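Local coordinates for protein prokaryotic transcription elongation factor GreA/GreB (Nitrosomonas europaea, PDB 2PN0) that probably binds RNA polymerase and takes part in transcription as a member of the GreA/GreB family of elongation factors, at residues 107-112 with 121-126. Sequence-based numbering, arbitrary orientation.
Sequences GDEIEW and RVRIVE
The antiparallel hairpin of strands 109-113 and 119-128 pairs Ile-110 with Val-122 as a hydrogen-bonded pair: Val-122 N gives a nearly straight bond (178°) to Ile-110 O, and Ile-110 N returns a more bent one to Val-122 O. Further bonds join Ile-124 N to Asp-108 O and Gly-107 N to Ile-124 O. One face carries a salt-bridge network. Glu-109, its CG anti to the carbonyl carbon and its chain extended beyond, lies alongside Arg-123 with nearly coplanar end groups (15°), and Glu-109 OE2 accepts, side-on, both NE (2.9 Å) and NH2 (3.1 Å) of Arg-123. Glu-109 OE1 takes a longer, bent bond from Arg-121 NH2 (3.3 Å), whose guanidinium stands 85° to the carboxylate and has Glu-109 CB over one face. Arg-121 NH1 reaches Glu-111 OE1 from above that carboxylate plane (3.0 Å). An alanine at Glu-109 would probably leave Arg-123 without this carboxylate mate and Arg-121 tied to Glu-111 alone within the network. On the opposite face, Val-122 CG2 meets Ile-110 CG1 (4.0 Å) and Trp-112 CZ3 (3.8 Å). Strand 119-128 is central in the three-stranded sheet, with 62-67 along its other edge; Trp-112 packs on Pro-96 of the second subunit.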
ATOM      1  N   GLY A 107      -2.095  -8.608  17.413  1.00 15.73           N
ATOM      2  CA  GLY A 107      -2.829  -7.711  18.280  1.00 15.72           C
ATOM      3  C   GLY A 107      -2.731  -6.241  17.886  1.00 15.59           C
ATOM      4  O   GLY A 107      -3.599  -5.448  18.296  1.00 14.82           O
ATOM      5  N   ASP A 108      -1.690  -5.882  17.105  1.00 15.48           N
ATOM      6  CA  ASP A 108      -1.453  -4.497  16.712  1.00 15.57           C
ATOM      7  C   ASP A 108      -2.535  -4.065  15.742  1.00 15.38           C
ATOM      8  O   ASP A 108      -3.063  -4.886  14.972  1.00 16.89           O
ATOM      9  CB  ASP A 108      -0.088  -4.297  16.045  1.00 15.91           C
ATOM     10  CG  ASP A 108       1.043  -4.248  17.033  1.00 17.73           C
ATOM     11  OD1 ASP A 108       0.766  -4.224  18.264  1.00 18.49           O
ATOM     12  OD2 ASP A 108       2.217  -4.270  16.578  1.00 18.89           O
ATOM     13  N   GLU A 109      -2.905  -2.799  15.813  1.00 14.40           N
ATOM     14  CA  GLU A 109      -3.895  -2.260  14.868  1.00 15.95           C
ATOM     15  C   GLU A 109      -3.265  -1.227  13.924  1.00 16.02           C
ATOM     16  O   GLU A 109      -2.405  -0.427  14.327  1.00 15.95           O
ATOM     17  CB  GLU A 109      -5.100  -1.679  15.651  1.00 15.47           C
ATOM     18  CG  GLU A 109      -5.906  -2.821  16.323  1.00 17.32           C
ATOM     19  CD  GLU A 109      -7.037  -2.367  17.270  1.00 19.76           C
ATOM     20  OE1 GLU A 109      -7.137  -1.172  17.623  1.00 19.22           O
ATOM     21  OE2 GLU A 109      -7.843  -3.263  17.619  1.00 24.44           O
ATOM     22  N   ILE A 110      -3.672  -1.254  12.659  1.00 14.79           N
ATOM     23  CA  ILE A 110      -3.211  -0.218  11.733  1.00 14.54           C
ATOM     24  C   ILE A 110      -4.402   0.114  10.883  1.00 12.80           C
ATOM     25  O   ILE A 110      -5.431  -0.577  10.941  1.00 14.12           O
ATOM     26  CB  ILE A 110      -2.002  -0.657  10.841  1.00 15.07           C
ATOM     27  CG1 ILE A 110      -2.286  -1.966  10.119  1.00 14.33           C
ATOM     28  CG2 ILE A 110      -0.702  -0.713  11.679  1.00 17.22           C
ATOM     29  CD1 ILE A 110      -1.080  -2.318   9.119  1.00 18.33           C
ATOM     30  N   GLU A 111      -4.271   1.162  10.094  1.00 12.65           N
ATOM     31  CA  GLU A 111      -5.374   1.566   9.250  1.00 12.15           C
ATOM     32  C   GLU A 111      -4.847   2.156   7.937  1.00 12.51           C
ATOM     33  O   GLU A 111      -3.705   2.662   7.862  1.00 12.87           O
ATOM     34  CB  GLU A 111      -6.305   2.552  10.002  1.00 13.03           C
ATOM     35  CG  GLU A 111      -5.675   3.878  10.291  1.00 14.15           C
ATOM     36  CD  GLU A 111      -6.533   4.749  11.208  1.00 12.20           C
ATOM     37  OE1 GLU A 111      -7.335   4.228  12.048  1.00 15.77           O
ATOM     38  OE2 GLU A 111      -6.353   5.955  11.079  1.00 15.38           O
ATOM     39  N   TRP A 112      -5.670   2.088   6.904  1.00 11.80           N
ATOM     40  CA  TRP A 112      -5.278   2.685   5.643  1.00 11.39           C
ATOM     41  C   TRP A 112      -6.522   3.144   4.921  1.00 12.18           C
ATOM     42  O   TRP A 112      -7.655   2.851   5.369  1.00 11.20           O
ATOM     43  CB  TRP A 112      -4.379   1.762   4.825  1.00 11.75           C
ATOM     44  CG  TRP A 112      -4.967   0.444   4.378  1.00 11.77           C
ATOM     45  CD1 TRP A 112      -5.840   0.235   3.311  1.00 14.46           C
ATOM     46  CD2 TRP A 112      -4.717  -0.849   4.952  1.00 14.08           C
ATOM     47  NE1 TRP A 112      -6.127  -1.129   3.211  1.00 14.74           N
ATOM     48  CE2 TRP A 112      -5.437  -1.801   4.183  1.00 14.00           C
ATOM     49  CE3 TRP A 112      -3.922  -1.302   6.023  1.00 12.64           C
ATOM     50  CZ2 TRP A 112      -5.410  -3.207   4.467  1.00 12.60           C
ATOM     51  CZ3 TRP A 112      -3.879  -2.732   6.300  1.00 14.68           C
ATOM     52  CH2 TRP A 112      -4.605  -3.637   5.511  1.00 12.80           C
ATOM     53  N   ARG A 121      -9.819   0.224   9.328  1.00 13.88           N
ATOM     54  CA  ARG A 121      -9.009  -0.070  10.509  1.00 13.46           C
ATOM     55  C   ARG A 121      -9.035  -1.593  10.830  1.00 13.90           C
ATOM     56  O   ARG A 121     -10.119  -2.191  10.966  1.00 15.24           O
ATOM     57  CB  ARG A 121      -9.501   0.718  11.735  1.00 13.68           C
ATOM     58  CG  ARG A 121      -8.568   0.528  12.963  1.00 13.11           C
ATOM     59  CD  ARG A 121      -8.924   1.549  14.056  1.00 14.25           C
ATOM     60  NE  ARG A 121      -8.055   1.440  15.226  1.00 16.07           N
ATOM     61  CZ  ARG A 121      -6.806   1.912  15.309  1.00 18.76           C
ATOM     62  NH1 ARG A 121      -6.230   2.539  14.279  1.00 17.46           N
ATOM     63  NH2 ARG A 121      -6.108   1.704  16.434  1.00 19.77           N
ATOM     64  N   VAL A 122      -7.862  -2.195  10.942  1.00 14.66           N
ATOM     65  CA  VAL A 122      -7.760  -3.656  11.040  1.00 14.73           C
ATOM     66  C   VAL A 122      -6.890  -4.033  12.228  1.00 15.69           C
ATOM     67  O   VAL A 122      -6.026  -3.252  12.643  1.00 15.51           O
ATOM     68  CB  VAL A 122      -7.180  -4.300   9.762  1.00 14.76           C
ATOM     69  CG1 VAL A 122      -8.157  -4.102   8.566  1.00 16.44           C
ATOM     70  CG2 VAL A 122      -5.752  -3.722   9.396  1.00 14.57           C
ATOM     71  N   ARG A 123      -7.129  -5.235  12.768  1.00 15.77           N
ATOM     72  CA  ARG A 123      -6.261  -5.742  13.804  1.00 16.73           C
ATOM     73  C   ARG A 123      -5.589  -6.992  13.295  1.00 15.11           C
ATOM     74  O   ARG A 123      -6.216  -7.798  12.620  1.00 13.77           O
ATOM     75  CB  ARG A 123      -7.095  -6.097  15.050  1.00 16.57           C
ATOM     76  CG  ARG A 123      -6.280  -6.675  16.208  1.00 20.62           C
ATOM     77  CD  ARG A 123      -7.239  -7.198  17.300  1.00 20.96           C
ATOM     78  NE  ARG A 123      -8.031  -6.106  17.868  1.00 27.54           N
ATOM     79  CZ  ARG A 123      -9.031  -6.284  18.734  1.00 31.66           C
ATOM     80  NH1 ARG A 123      -9.371  -7.525  19.100  1.00 32.43           N
ATOM     81  NH2 ARG A 123      -9.703  -5.234  19.220  1.00 33.11           N
ATOM     82  N   ILE A 124      -4.326  -7.173  13.658  1.00 13.55           N
ATOM     83  CA  ILE A 124      -3.636  -8.390  13.299  1.00 13.62           C
ATOM     84  C   ILE A 124      -4.102  -9.504  14.212  1.00 14.55           C
ATOM     85  O   ILE A 124      -3.878  -9.457  15.429  1.00 15.21           O
ATOM     86  CB  ILE A 124      -2.101  -8.243  13.416  1.00 13.59           C
ATOM     87  CG1 ILE A 124      -1.579  -7.178  12.408  1.00 15.16           C
ATOM     88  CG2 ILE A 124      -1.425  -9.640  13.228  1.00 13.11           C
ATOM     89  CD1 ILE A 124      -0.130  -6.796  12.585  1.00 15.14           C
ATOM     90  N   VAL A 125      -4.775 -10.492  13.621  1.00 14.82           N
ATOM     91  CA  VAL A 125      -5.377 -11.565  14.403  1.00 16.42           C
ATOM     92  C   VAL A 125      -4.410 -12.747  14.590  1.00 16.76           C
ATOM     93  O   VAL A 125      -4.465 -13.453  15.633  1.00 17.89           O
ATOM     94  CB  VAL A 125      -6.786 -11.997  13.866  1.00 17.37           C
ATOM     95  CG1 VAL A 125      -7.754 -10.853  13.957  1.00 18.91           C
ATOM     96  CG2 VAL A 125      -6.726 -12.493  12.490  1.00 21.13           C
ATOM     97  N   GLU A 126      -3.498 -12.920  13.638  1.00 16.35           N
ATOM     98  CA  GLU A 126      -2.546 -14.052  13.639  1.00 17.07           C
ATOM     99  C   GLU A 126      -1.387 -13.774  12.713  1.00 16.87           C
ATOM    100  O   GLU A 126      -1.545 -13.115  11.682  1.00 16.57           O
ATOM    101  CB  GLU A 126      -3.253 -15.330  13.166  1.00 16.61           C
ATOM    102  CG  GLU A 126      -2.441 -16.621  13.380  1.00 16.96           C
ATOM    103  CD  GLU A 126      -3.200 -17.887  13.071  1.00 18.77           C
ATOM    104  OE1 GLU A 126      -4.368 -17.830  12.607  1.00 20.90           O
ATOM    105  OE2 GLU A 126      -2.593 -18.959  13.276  1.00 18.53           O
TER